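Local coordinates for protein family 88 glycosyl hydrolase (Bacteroides thetaiotaomicron, PDB 5NOA) that probably acts as a family 88 glycoside hydrolase on unsaturated rhamnogalacturonyl sugars, in a human gut bacterium, at residues D116-F121 with R141-Y146; K91-D96 with E107-V112; G291-T296 with K322-V327; A266-E271 with V317-K322. All blocks are in the same frame, centred on the assembly; numbering follows the deposited sequence.

In the fold
The four contacts show how chemistry follows depth in a mainly helical fold. Contacts 1 and 3 are buried, contact 1 joining through a methionine sulfur and an aromatic edge, contact 3 through methyl groups, with no hydrogen bond across either; contact 2, partly buried, is a loop pair held by two backbone N-H donors, and contact 4, at the surface, relies on water. Contacts 1 and 2 form one neighbourhood, their centres about 10 Å apart, where Gln118 and Val143 of the first touch Val112 of the second. Contacts 3 and 4 form another on the opposite side of the chain's centre, both using helix 310-328: residues 322-327 meet helix 289-304, and residues 317-322 meet a loop.

Contact 1: residues D116-F121 with R141-Y146; sequences DYQICF and REVMEY
Met144 rests its sulfur against two side chains of residues 116-121, the carboxamide of Gln118 and the ring of Phe121. Bends at chi2 and chi3 (-42° and -62°) fold the thioether back, with SD 3.6 Å from Gln118 NE2 and 3.8 Å from Phe121 CE2. Against the phenyl group this is a Met-aromatic contact at the edge: SD lies 5.1 Å from the Phe121 ring centroid, almost in the ring plane. Val143 fills the adjoining part of the same edge, where its CG1 stands 4.0 Å from Phe121 CE2, while Gln118 CA lies over the rim of one face. Val143 CG1 also touches the amide end of Gln118, at 3.7 Å from NE2. That buried NE2 is not left to apolar neighbours, since it donates to Gln147 OE1 and to Val112 O, fixing the turn of the carboxamide. A leucine in place of Gln118 would probably leave both of those acceptors without this donor and disturb the seat of the Met144 sulfur. The outer side of helix 135-149 is more exposed and polar. Arg141 starts away from the contact and grips Glu145 side-on, with NE 2.9 Å from OE2 in a nearly straight bond (172°) and NH2 3.0 Å from OE1, in a surface salt bridge to which Tyr181 adds a hydrogen bond. With Val143 and Met144 packed inward on the loop and first turn of helix 120-130, and the ion pair outside, this is an amphipathic helix in the mainly helical fold of the six-hairpin clan.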
loop_
_atom_site.group_PDB
_atom_site.type_symbol
_atom_site.label_atom_id
_atom_site.label_comp_id
_atom_site.label_asym_id
_atom_site.label_seq_id
_atom_site.Cartn_x
_atom_site.Cartn_y
_atom_site.Cartn_z
ATOM N N ASP A 116 4.276 8.195 -7.611
ATOM C CA ASP A 116 3.704 7.107 -8.401
ATOM C C ASP A 116 4.697 6.443 -9.366
ATOM O O ASP A 116 4.469 5.306 -9.783
ATOM C CB ASP A 116 2.470 7.588 -9.161
ATOM C CG ASP A 116 1.211 7.684 -8.305
ATOM O OD1 ASP A 116 1.235 7.264 -7.143
ATOM O OD2 ASP A 116 0.189 8.133 -8.878
ATOM N N TYR A 117 5.792 7.139 -9.689
ATOM C CA TYR A 117 6.885 6.607 -10.488
ATOM C C TYR A 117 8.070 6.175 -9.664
ATOM O O TYR A 117 9.160 5.903 -10.222
ATOM C CB TYR A 117 7.279 7.565 -11.622
ATOM C CG TYR A 117 6.657 7.248 -12.945
ATOM C CD1 TYR A 117 6.780 5.980 -13.510
ATOM C CD2 TYR A 117 5.995 8.244 -13.640
ATOM C CE1 TYR A 117 6.238 5.714 -14.765
ATOM C CE2 TYR A 117 5.460 7.985 -14.884
ATOM C CZ TYR A 117 5.590 6.724 -15.439
ATOM O OH TYR A 117 5.013 6.466 -16.657
ATOM N N GLN A 118 7.888 6.069 -8.349
ATOM C CA GLN A 118 8.941 5.632 -7.453
ATOM C C GLN A 118 8.626 4.360 -6.688
ATOM O O GLN A 118 9.528 3.726 -6.160
ATOM C CB GLN A 118 9.272 6.770 -6.492
ATOM C CG GLN A 118 9.747 8.039 -7.189
ATOM C CD GLN A 118 9.963 9.182 -6.246
ATOM O OE1 GLN A 118 9.392 9.213 -5.159
ATOM N NE2 GLN A 118 10.766 10.176 -6.665
ATOM N N ILE A 119 7.347 3.971 -6.632
ATOM C CA ILE A 119 7.024 2.724 -5.963
ATOM C C ILE A 119 7.705 1.544 -6.618
ATOM O O ILE A 119 8.040 0.564 -5.932
ATOM C CB ILE A 119 5.503 2.529 -5.801
ATOM C CG1 ILE A 119 5.158 1.076 -5.377
ATOM C CG2 ILE A 119 4.727 2.928 -7.040
ATOM C CD1 ILE A 119 3.708 0.857 -4.957
ATOM N N CYS A 120 7.957 1.594 -7.925
ATOM C CA CYS A 120 8.729 0.521 -8.565
ATOM C C CYS A 120 10.069 0.253 -7.857
ATOM O O CYS A 120 10.535 -0.873 -7.850
ATOM C CB CYS A 120 8.931 0.843 -10.045
ATOM S SG CYS A 120 9.845 2.343 -10.406
ATOM N N PHE A 121 10.675 1.294 -7.289
ATOM C CA PHE A 121 11.933 1.137 -6.592
ATOM C C PHE A 121 11.839 0.173 -5.425
ATOM O O PHE A 121 12.861 -0.414 -5.049
ATOM C CB PHE A 121 12.468 2.493 -6.088
ATOM C CG PHE A 121 12.655 3.584 -7.136
ATOM C CD1 PHE A 121 12.816 3.303 -8.479
ATOM C CD2 PHE A 121 12.754 4.923 -6.723
ATOM C CE1 PHE A 121 13.038 4.333 -9.398
ATOM C CE2 PHE A 121 12.981 5.929 -7.614
ATOM C CZ PHE A 121 13.122 5.643 -8.958
ATOM N N ARG A 141 18.576 5.065 -6.571
ATOM C CA ARG A 141 19.459 5.913 -5.789
ATOM C C ARG A 141 19.667 7.288 -6.439
ATOM O O ARG A 141 19.657 8.304 -5.757
ATOM C CB ARG A 141 20.829 5.248 -5.593
ATOM C CG ARG A 141 20.848 4.091 -4.591
ATOM C CD ARG A 141 22.263 3.597 -4.307
ATOM N NE ARG A 141 22.994 4.770 -3.878
ATOM C CZ ARG A 141 24.281 5.004 -4.048
ATOM N NH1 ARG A 141 25.097 4.060 -4.513
ATOM N NH2 ARG A 141 24.764 6.203 -3.758
ATOM N N GLU A 142 19.845 7.325 -7.754
ATOM C CA GLU A 142 20.064 8.590 -8.455
ATOM C C GLU A 142 18.880 9.519 -8.204
ATOM O O GLU A 142 19.037 10.673 -7.857
ATOM C CB GLU A 142 20.219 8.345 -9.961
ATOM C CG GLU A 142 20.377 9.640 -10.749
ATOM C CD GLU A 142 20.224 9.490 -12.261
ATOM O OE1 GLU A 142 19.663 8.479 -12.776
ATOM O OE2 GLU A 142 20.663 10.452 -12.952
ATOM N N VAL A 143 17.678 8.985 -8.370
ATOM C CA VAL A 143 16.482 9.782 -8.237
ATOM C C VAL A 143 16.269 10.210 -6.809
ATOM O O VAL A 143 16.049 11.413 -6.545
ATOM C CB VAL A 143 15.266 8.992 -8.769
ATOM C CG1 VAL A 143 13.970 9.676 -8.403
ATOM C CG2 VAL A 143 15.376 8.810 -10.280
ATOM N N MET A 144 16.314 9.266 -5.866
ATOM C CA MET A 144 15.993 9.665 -4.495
ATOM C C MET A 144 17.053 10.572 -3.878
ATOM O O MET A 144 16.734 11.490 -3.139
ATOM C CB MET A 144 15.756 8.442 -3.598
ATOM C CG MET A 144 14.625 7.512 -4.032
ATOM S SD MET A 144 13.095 8.315 -4.604
ATOM C CE MET A 144 12.570 9.195 -3.137
ATOM N N GLU A 145 18.317 10.325 -4.212
ATOM C CA GLU A 145 19.397 11.165 -3.714
ATOM C C GLU A 145 19.338 12.575 -4.312
ATOM O O GLU A 145 19.588 13.543 -3.596
ATOM C CB GLU A 145 20.737 10.457 -3.834
ATOM C CG GLU A 145 20.751 9.232 -2.906
ATOM C CD GLU A 145 21.787 8.148 -3.171
ATOM O OE1 GLU A 145 22.775 8.400 -3.911
ATOM O OE2 GLU A 145 21.614 7.010 -2.623
ATOM N N TYR A 146 18.961 12.717 -5.591
ATOM C CA TYR A 146 18.710 14.046 -6.118
ATOM C C TYR A 146 17.532 14.695 -5.383
ATOM O O TYR A 146 17.602 15.836 -4.922
ATOM C CB TYR A 146 18.421 14.014 -7.622
ATOM C CG TYR A 146 18.020 15.389 -8.109
ATOM C CD1 TYR A 146 18.976 16.401 -8.248
ATOM C CD2 TYR A 146 16.692 15.703 -8.372
ATOM C CE1 TYR A 146 18.593 17.678 -8.620
ATOM C CE2 TYR A 146 16.319 16.965 -8.776
ATOM C CZ TYR A 146 17.260 17.955 -8.897
ATOM O OH TYR A 146 16.892 19.220 -9.290
#

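Contact 2: residues K91-D96 with E107-V112; sequences KGAKSD and ESNDYV
A type I beta turn from Ser108 to Tyr111 sets Asn109 against Ala93, Lys94 and Ser95, clasping together two parts of the long irregular loop that leads from helix 75-87 to helix 120-130. Asn109 supplies both acceptors of the clasp. Its side-chain OD1 takes the N-H of Lys94 at 2.9 Å, with the donor above the amide plane rather than within it and the bond somewhat bent (151°). Its backbone O takes the N-H of Ser95 at 3.0 Å, so that two successive peptide N-H groups are held by one residue. The aliphatic part of Lys94 then runs alongside the Asn109 side chain, the two pointing the same way, and Lys94 CG comes 3.5 Å from Asn109 OD1. Ala93 points its methyl into the turn, where CB lies against Asn109 O at 3.5 Å. The apolar part of the contact is Val112 CG2, which closes on the same Ala93 CB at 3.8 Å. Behind this small hydrophobic patch stands helix 135-149, whose Arg139 donates to the carbonyls of Ala93 and Ser95 and whose Val143 packs on Val112. At Ser95 the join becomes indirect. Its OG is anti to the backbone N (chi1 171°), from where it is hydrogen-bonded to His97 N and also reaches a water. That water bridges the two segments, lying 2.8 Å from Ser95 OG and donating to Asp110 OD1.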
loop_
_atom_site.group_PDB
_atom_site.type_symbol
_atom_site.label_atom_id
_atom_site.label_comp_id
_atom_site.label_asym_id
_atom_site.label_seq_id
_atom_site.Cartn_x
_atom_site.Cartn_y
_atom_site.Cartn_z
ATOM N N LYS A 91 14.101 1.186 -13.979
ATOM C CA LYS A 91 13.807 2.615 -13.850
ATOM C C LYS A 91 12.328 2.822 -13.624
ATOM O O LYS A 91 11.506 1.935 -13.932
ATOM C CB LYS A 91 14.224 3.378 -15.121
ATOM C CG LYS A 91 15.703 3.375 -15.419
ATOM C CD LYS A 91 16.015 4.097 -16.722
ATOM C CE LYS A 91 17.498 4.081 -16.962
ATOM N NZ LYS A 91 17.798 4.830 -18.192
ATOM N N GLY A 92 11.988 3.988 -13.098
ATOM C CA GLY A 92 10.629 4.515 -13.133
ATOM C C GLY A 92 10.494 5.360 -14.383
ATOM O O GLY A 92 10.786 4.916 -15.485
ATOM N N ALA A 93 10.059 6.606 -14.226
ATOM C CA ALA A 93 10.047 7.534 -15.370
ATOM C C ALA A 93 11.478 7.716 -15.888
ATOM O O ALA A 93 12.413 7.719 -15.117
ATOM C CB ALA A 93 9.422 8.826 -14.914
ATOM N N LYS A 94 11.652 7.847 -17.202
ATOM C CA LYS A 94 12.968 7.691 -17.825
ATOM C C LYS A 94 13.779 8.948 -18.066
ATOM O O LYS A 94 14.936 8.840 -18.466
ATOM C CB LYS A 94 12.822 6.886 -19.130
ATOM C CG LYS A 94 12.225 5.506 -18.955
ATOM C CD LYS A 94 11.973 4.849 -20.297
ATOM C CE LYS A 94 11.315 3.440 -20.257
ATOM N NZ LYS A 94 12.143 2.514 -19.559
ATOM N N SER A 95 13.210 10.147 -17.861
ATOM C CA SER A 95 13.932 11.358 -18.285
ATOM C C SER A 95 15.253 11.518 -17.547
ATOM O O SER A 95 15.314 11.360 -16.333
ATOM C CB SER A 95 13.108 12.577 -17.984
ATOM O OG SER A 95 13.859 13.754 -18.190
ATOM N N ASP A 96 16.289 11.927 -18.284
ATOM C CA ASP A 96 17.575 12.348 -17.700
ATOM C C ASP A 96 17.740 13.883 -17.600
ATOM O O ASP A 96 18.831 14.383 -17.217
ATOM C CB ASP A 96 18.735 11.710 -18.462
ATOM C CG ASP A 96 18.869 10.215 -18.165
ATOM O OD1 ASP A 96 18.533 9.773 -17.064
ATOM O OD2 ASP A 96 19.331 9.461 -19.043
ATOM N N GLU A 107 2.038 10.972 -16.088
ATOM C CA GLU A 107 2.378 9.609 -16.507
ATOM C C GLU A 107 3.530 9.569 -17.499
ATOM O O GLU A 107 3.963 8.496 -17.903
ATOM C CB GLU A 107 1.140 8.926 -17.116
ATOM C CG GLU A 107 -0.067 9.060 -16.185
ATOM C CD GLU A 107 -1.346 8.398 -16.696
ATOM O OE1 GLU A 107 -1.289 7.705 -17.738
ATOM O OE2 GLU A 107 -2.394 8.570 -16.023
ATOM N N SER A 108 4.027 10.736 -17.897
ATOM C CA SER A 108 5.053 10.817 -18.883
ATOM C C SER A 108 6.431 10.749 -18.230
ATOM O O SER A 108 6.550 10.779 -16.994
ATOM C CB SER A 108 4.855 12.070 -19.720
ATOM O OG SER A 108 5.006 13.196 -18.949
ATOM N N ASN A 109 7.460 10.653 -19.072
ATOM C CA ASN A 109 8.803 10.368 -18.572
ATOM C C ASN A 109 9.480 11.486 -17.794
ATOM O O ASN A 109 10.510 11.210 -17.167
ATOM C CB ASN A 109 9.679 9.772 -19.672
ATOM C CG ASN A 109 9.384 8.288 -19.883
ATOM O OD1 ASN A 109 9.302 7.494 -18.914
ATOM N ND2 ASN A 109 9.164 7.920 -21.137
ATOM N N ASP A 110 8.897 12.696 -17.755
ATOM C CA ASP A 110 9.442 13.763 -16.953
ATOM C C ASP A 110 9.051 13.642 -15.471
ATOM O O ASP A 110 9.597 14.382 -14.653
ATOM C CB ASP A 110 8.930 15.147 -17.432
ATOM C CG ASP A 110 9.462 15.567 -18.769
ATOM O OD1 ASP A 110 10.363 14.914 -19.307
ATOM O OD2 ASP A 110 8.971 16.616 -19.257
ATOM N N TYR A 111 8.111 12.755 -15.130
ATOM C CA TYR A 111 7.538 12.706 -13.791
ATOM C C TYR A 111 8.349 11.815 -12.860
ATOM O O TYR A 111 7.819 10.991 -12.119
ATOM C CB TYR A 111 6.045 12.348 -13.895
ATOM C CG TYR A 111 5.298 13.585 -14.319
ATOM C CD1 TYR A 111 5.259 13.986 -15.652
ATOM C CD2 TYR A 111 4.679 14.402 -13.389
ATOM C CE1 TYR A 111 4.680 15.180 -16.017
ATOM C CE2 TYR A 111 4.078 15.591 -13.745
ATOM C CZ TYR A 111 4.080 15.987 -15.068
ATOM O OH TYR A 111 3.458 17.162 -15.411
ATOM N N VAL A 112 9.646 12.057 -12.858
ATOM C CA VAL A 112 10.603 11.237 -12.144
ATOM C C VAL A 112 10.507 11.393 -10.636
ATOM O O VAL A 112 10.776 10.450 -9.891
ATOM C CB VAL A 112 12.030 11.598 -12.652
ATOM C CG1 VAL A 112 13.133 10.886 -11.869
ATOM C CG2 VAL A 112 12.170 11.322 -14.129
HETATM O O HOH W 1 12.646 15.501 -19.984
#

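Contact 3: residues G291-T296 with K322-V327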
loop_
_atom_site.group_PDB
_atom_site.type_symbol
_atom_site.label_atom_id
_atom_site.label_comp_id
_atom_site.label_asym_id
_atom_site.label_seq_id
_atom_site.Cartn_x
_atom_site.Cartn_y
_atom_site.Cartn_z
ATOM N N GLY A 291 -9.320 -0.833 -0.146
ATOM C CA GLY A 291 -9.125 -0.270 1.221
ATOM C C GLY A 291 -9.160 -1.346 2.268
ATOM O O GLY A 291 -8.238 -1.496 3.052
ATOM N N THR A 292 -10.221 -2.139 2.241
ATOM C CA THR A 292 -10.373 -3.214 3.171
ATOM C C THR A 292 -9.145 -4.117 3.208
ATOM O O THR A 292 -8.680 -4.511 4.286
ATOM C CB THR A 292 -11.614 -4.056 2.824
ATOM O OG1 THR A 292 -12.760 -3.213 2.828
ATOM C CG2 THR A 292 -11.863 -5.225 3.770
ATOM N N ALA A 293 -8.620 -4.501 2.065
ATOM C CA ALA A 293 -7.446 -5.391 2.012
ATOM C C ALA A 293 -6.216 -4.741 2.625
ATOM O O ALA A 293 -5.489 -5.348 3.377
ATOM C CB ALA A 293 -7.177 -5.834 0.573
ATOM N N PHE A 294 -5.961 -3.480 2.292
ATOM C CA PHE A 294 -4.832 -2.781 2.893
ATOM C C PHE A 294 -4.996 -2.702 4.406
ATOM O O PHE A 294 -4.013 -2.812 5.126
ATOM C CB PHE A 294 -4.642 -1.375 2.319
ATOM C CG PHE A 294 -4.011 -1.320 0.942
ATOM C CD1 PHE A 294 -2.788 -1.922 0.693
ATOM C CD2 PHE A 294 -4.629 -0.658 -0.089
ATOM C CE1 PHE A 294 -2.187 -1.884 -0.561
ATOM C CE2 PHE A 294 -4.034 -0.584 -1.353
ATOM C CZ PHE A 294 -2.817 -1.217 -1.579
ATOM N N PHE A 295 -6.212 -2.453 4.892
ATOM C CA PHE A 295 -6.432 -2.412 6.333
ATOM C C PHE A 295 -6.207 -3.777 6.970
ATOM O O PHE A 295 -5.689 -3.858 8.085
ATOM C CB PHE A 295 -7.837 -1.915 6.671
ATOM C CG PHE A 295 -8.128 -0.490 6.249
ATOM C CD1 PHE A 295 -7.221 0.539 6.434
ATOM C CD2 PHE A 295 -9.369 -0.170 5.752
ATOM C CE1 PHE A 295 -7.529 1.844 6.090
ATOM C CE2 PHE A 295 -9.673 1.128 5.396
ATOM C CZ PHE A 295 -8.756 2.143 5.557
ATOM N N THR A 296 -6.629 -4.837 6.296
ATOM C CA THR A 296 -6.484 -6.176 6.820
ATOM C C THR A 296 -5.010 -6.531 6.909
ATOM O O THR A 296 -4.587 -7.150 7.887
ATOM C CB THR A 296 -7.248 -7.160 5.962
ATOM O OG1 THR A 296 -8.605 -6.754 5.870
ATOM C CG2 THR A 296 -7.251 -8.564 6.474
ATOM N N LYS A 322 -13.073 -12.381 6.621
ATOM C CA LYS A 322 -14.284 -13.019 6.224
ATOM C C LYS A 322 -14.877 -12.385 4.934
ATOM O O LYS A 322 -15.225 -13.077 3.982
ATOM C CB LYS A 322 -15.237 -12.997 7.389
ATOM C CG LYS A 322 -16.598 -13.488 7.042
ATOM C CD LYS A 322 -17.435 -13.602 8.304
ATOM C CE LYS A 322 -18.884 -13.880 7.987
ATOM N NZ LYS A 322 -19.013 -15.286 7.588
ATOM N N TYR A 323 -14.945 -11.064 4.899
ATOM C CA TYR A 323 -15.371 -10.379 3.695
ATOM C C TYR A 323 -14.449 -10.707 2.520
ATOM O O TYR A 323 -14.919 -11.007 1.413
ATOM C CB TYR A 323 -15.426 -8.854 3.947
ATOM C CG TYR A 323 -15.434 -8.099 2.633
ATOM C CD1 TYR A 323 -16.577 -8.015 1.847
ATOM C CD2 TYR A 323 -14.266 -7.566 2.119
ATOM C CE1 TYR A 323 -16.561 -7.411 0.612
ATOM C CE2 TYR A 323 -14.248 -6.935 0.892
ATOM C CZ TYR A 323 -15.399 -6.878 0.126
ATOM O OH TYR A 323 -15.434 -6.298 -1.131
ATOM N N LEU A 324 -13.139 -10.592 2.728
ATOM C CA LEU A 324 -12.219 -10.792 1.593
ATOM C C LEU A 324 -12.327 -12.176 1.011
ATOM O O LEU A 324 -12.283 -12.335 -0.182
ATOM C CB LEU A 324 -10.789 -10.497 2.023
ATOM C CG LEU A 324 -10.485 -9.036 2.355
ATOM C CD1 LEU A 324 -9.127 -8.918 3.030
ATOM C CD2 LEU A 324 -10.550 -8.170 1.113
ATOM N N SER A 325 -12.435 -13.169 1.878
ATOM C CA SER A 325 -12.414 -14.554 1.438
ATOM C C SER A 325 -13.713 -15.092 0.920
ATOM O O SER A 325 -13.706 -16.020 0.134
ATOM C CB SER A 325 -11.849 -15.428 2.557
ATOM O OG SER A 325 -12.655 -15.415 3.687
ATOM N N THR A 326 -14.810 -14.484 1.352
ATOM C CA THR A 326 -16.154 -14.920 0.980
ATOM C C THR A 326 -16.835 -14.111 -0.089
ATOM O O THR A 326 -17.664 -14.650 -0.808
ATOM C CB THR A 326 -17.111 -14.976 2.193
ATOM O OG1 THR A 326 -17.299 -13.672 2.780
ATOM C CG2 THR A 326 -16.534 -15.854 3.161
ATOM N N VAL A 327 -16.584 -12.812 -0.092
ATOM C CA VAL A 327 -17.307 -11.904 -0.969
ATOM C C VAL A 327 -16.382 -11.377 -2.068
ATOM O O VAL A 327 -16.734 -11.459 -3.266
ATOM C CB VAL A 327 -17.950 -10.750 -0.177
ATOM C CG1 VAL A 327 -18.644 -9.792 -1.102
ATOM C CG2 VAL A 327 -18.902 -11.304 0.875
#
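Leu324 holds CG anti to its carbonyl carbon (chi1 -68°), which carries its two methyls across to Ala293 and Thr296, while Tyr323 holds CG anti to its backbone N (chi1 162°) and thereby brings its ring beside Thr292. The partners are consecutive long helices of a mainly helical fold of the six-hairpin clan; their short segments cross at 131° between N-to-C directions, well inclined from antiparallel, and their axes approach to 10.4 Å at the closest. Leu324 spreads over the facing surface: CD2 lies 4.1 Å from Ala293 CB, and CD1 meets Thr296 tip to tip, 3.6 Å from OG1. Next to it, Thr292 CG2 rests 3.7 Å from Tyr323 CD2, approaching the ring obliquely. The polar ends are satisfied around this apolar centre, with Tyr323 OH hydrogen-bonded to Thr289 and Thr292 OG1 to Glu288 O. Helix 358-377 adds a further wall through Phe364 on Leu324 and Ala363 on Ala293. Although Thr296 turns its hydroxyl toward a methyl, the proton is spent within its own helix: OG1 donates to Thr292 O at 2.7 Å, across the opposite face of that carbonyl's plane from Thr296 N.

Contact 4: residues A266-E271 with V317-K322; sequences ACQQPE and VEKAWK
The flat carboxamide of Gln268 lies beside the helix that carries Lys319 and Ala320, with Lys319 CB and CE both displaced to one side of its plane and Ala320 CB beyond the amide nitrogen, close to the plane. Gln268 reaches there extended, with CG anti to its backbone N (chi1 -176°). OE1 stands 3.5 Å from Lys319 CE, and NE2 is 3.7 Å from Ala320 CB. NE2 also passes Ala320 N, but two donors cannot bond; it gives its hydrogens instead to Gly272 O and Val316 O. In the fold, the bond to Gly272 O braces the loop between helices 250-266 and 289-304 internally, and the one to Val316 O ties that loop to helix 310-328. An alanine in place of Gln268 would probably remove the tie to Val316 O, leave Gly272 O without this partner and let the loop drift from the helix. Lys319, bent at chi3, does not bond to OE1 directly, since NZ is 3.9 Å away, and water joins them. One of these waters also donates to Gln269 O, 2.9 Å away, while lying 2.7 Å from Lys319 NZ. A separate water ties the backbones, donating to Glu271 O and to Lys319 O, 2.8 Å from each.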
loop_
_atom_site.group_PDB
_atom_site.type_symbol
_atom_site.label_atom_id
_atom_site.label_comp_id
_atom_site.label_asym_id
_atom_site.label_seq_id
_atom_site.Cartn_x
_atom_site.Cartn_y
_atom_site.Cartn_z
ATOM N N ALA A 266 -12.446 1.496 14.249
ATOM C CA ALA A 266 -13.701 1.993 14.756
ATOM C C ALA A 266 -14.753 2.217 13.720
ATOM O O ALA A 266 -15.916 2.243 14.039
ATOM C CB ALA A 266 -13.478 3.307 15.496
ATOM N N CYS A 267 -14.369 2.392 12.463
ATOM C CA CYS A 267 -15.352 2.663 11.409
ATOM C C CYS A 267 -15.526 1.524 10.404
ATOM O O CYS A 267 -16.170 1.679 9.375
ATOM C CB CYS A 267 -15.038 3.952 10.652
ATOM S SG CYS A 267 -13.508 3.927 9.708
ATOM N N GLN A 268 -15.122 0.327 10.771
ATOM C CA GLN A 268 -15.425 -0.846 9.952
ATOM C C GLN A 268 -16.928 -1.029 9.867
ATOM O O GLN A 268 -17.630 -0.848 10.863
ATOM C CB GLN A 268 -14.779 -2.090 10.579
ATOM C CG GLN A 268 -14.936 -3.362 9.773
ATOM C CD GLN A 268 -14.308 -4.560 10.485
ATOM O OE1 GLN A 268 -14.439 -4.708 11.686
ATOM N NE2 GLN A 268 -13.650 -5.423 9.736
ATOM N N GLN A 269 -17.441 -1.391 8.692
ATOM C CA GLN A 269 -18.859 -1.668 8.628
ATOM C C GLN A 269 -19.179 -2.972 9.361
ATOM O O GLN A 269 -18.325 -3.857 9.501
ATOM C CB GLN A 269 -19.352 -1.808 7.194
ATOM C CG GLN A 269 -19.178 -0.554 6.366
ATOM C CD GLN A 269 -19.929 0.620 6.953
ATOM O OE1 GLN A 269 -21.062 0.475 7.381
ATOM N NE2 GLN A 269 -19.271 1.747 7.082
ATOM N N PRO A 270 -20.410 -3.098 9.822
ATOM C CA PRO A 270 -20.826 -4.391 10.407
ATOM C C PRO A 270 -20.508 -5.649 9.526
ATOM O O PRO A 270 -20.215 -6.743 10.035
ATOM C CB PRO A 270 -22.317 -4.171 10.625
ATOM C CG PRO A 270 -22.458 -2.670 10.804
ATOM C CD PRO A 270 -21.491 -2.085 9.872
ATOM N N GLU A 271 -20.566 -5.474 8.213
ATOM C CA GLU A 271 -20.328 -6.537 7.240
ATOM C C GLU A 271 -18.833 -6.873 7.053
ATOM O O GLU A 271 -18.503 -7.825 6.352
ATOM C CB GLU A 271 -20.877 -6.095 5.881
ATOM C CG GLU A 271 -22.376 -6.011 5.863
ATOM C CD GLU A 271 -22.954 -4.651 6.242
ATOM O OE1 GLU A 271 -22.235 -3.688 6.659
ATOM O OE2 GLU A 271 -24.180 -4.570 6.092
ATOM N N VAL A 317 -9.956 -7.739 12.295
ATOM C CA VAL A 317 -9.304 -8.447 11.211
ATOM C C VAL A 317 -10.097 -9.665 10.795
ATOM O O VAL A 317 -10.234 -9.939 9.594
ATOM C CB VAL A 317 -7.865 -8.835 11.598
ATOM C CG1 VAL A 317 -7.246 -9.746 10.549
ATOM C CG2 VAL A 317 -7.003 -7.596 11.838
ATOM N N GLU A 318 -10.652 -10.387 11.758
ATOM C CA GLU A 318 -11.400 -11.574 11.393
ATOM C C GLU A 318 -12.607 -11.247 10.534
ATOM O O GLU A 318 -12.896 -11.961 9.555
ATOM C CB GLU A 318 -11.850 -12.380 12.611
ATOM C CG GLU A 318 -10.687 -13.015 13.359
ATOM C CD GLU A 318 -9.854 -13.919 12.483
ATOM O OE1 GLU A 318 -10.394 -14.833 11.792
ATOM O OE2 GLU A 318 -8.644 -13.696 12.414
ATOM N N LYS A 319 -13.334 -10.188 10.867
ATOM C CA LYS A 319 -14.490 -9.783 10.067
ATOM C C LYS A 319 -14.043 -9.346 8.680
ATOM O O LYS A 319 -14.737 -9.598 7.693
ATOM C CB LYS A 319 -15.273 -8.673 10.759
ATOM C CG LYS A 319 -16.110 -9.122 11.922
ATOM C CD LYS A 319 -16.994 -7.996 12.446
ATOM C CE LYS A 319 -16.247 -7.160 13.439
ATOM N NZ LYS A 319 -17.171 -6.165 14.033
ATOM N N ALA A 320 -12.908 -8.647 8.601
ATOM C CA ALA A 320 -12.388 -8.202 7.306
ATOM C C ALA A 320 -11.973 -9.360 6.412
ATOM O O ALA A 320 -12.296 -9.382 5.222
ATOM C CB ALA A 320 -11.261 -7.224 7.505
ATOM N N TRP A 321 -11.266 -10.318 7.003
ATOM C CA TRP A 321 -10.854 -11.490 6.221
ATOM C C TRP A 321 -12.048 -12.304 5.775
ATOM O O TRP A 321 -12.057 -12.870 4.690
ATOM C CB TRP A 321 -9.842 -12.364 6.978
ATOM C CG TRP A 321 -9.462 -13.535 6.143
ATOM C CD1 TRP A 321 -9.908 -14.802 6.287
ATOM C CD2 TRP A 321 -8.672 -13.506 4.959
ATOM N NE1 TRP A 321 -9.413 -15.594 5.268
ATOM C CE2 TRP A 321 -8.656 -14.814 4.440
ATOM C CE3 TRP A 321 -7.958 -12.492 4.281
ATOM C CZ2 TRP A 321 -7.978 -15.129 3.273
ATOM C CZ3 TRP A 321 -7.290 -12.816 3.128
ATOM C CH2 TRP A 321 -7.301 -14.129 2.645
ATOM N N LYS A 322 -13.073 -12.381 6.621
ATOM C CA LYS A 322 -14.284 -13.019 6.224
ATOM C C LYS A 322 -14.877 -12.385 4.934
ATOM O O LYS A 322 -15.225 -13.077 3.982
ATOM C CB LYS A 322 -15.237 -12.997 7.389
ATOM C CG LYS A 322 -16.598 -13.488 7.042
ATOM C CD LYS A 322 -17.435 -13.602 8.304
ATOM C CE LYS A 322 -18.884 -13.880 7.987
ATOM N NZ LYS A 322 -19.013 -15.286 7.588
HETATM O O HOH W 2 -15.832 -4.048 13.852
HETATM O O HOH W 3 -17.629 -4.144 12.259
HETATM O O HOH W 4 -17.488 -10.155 7.586
#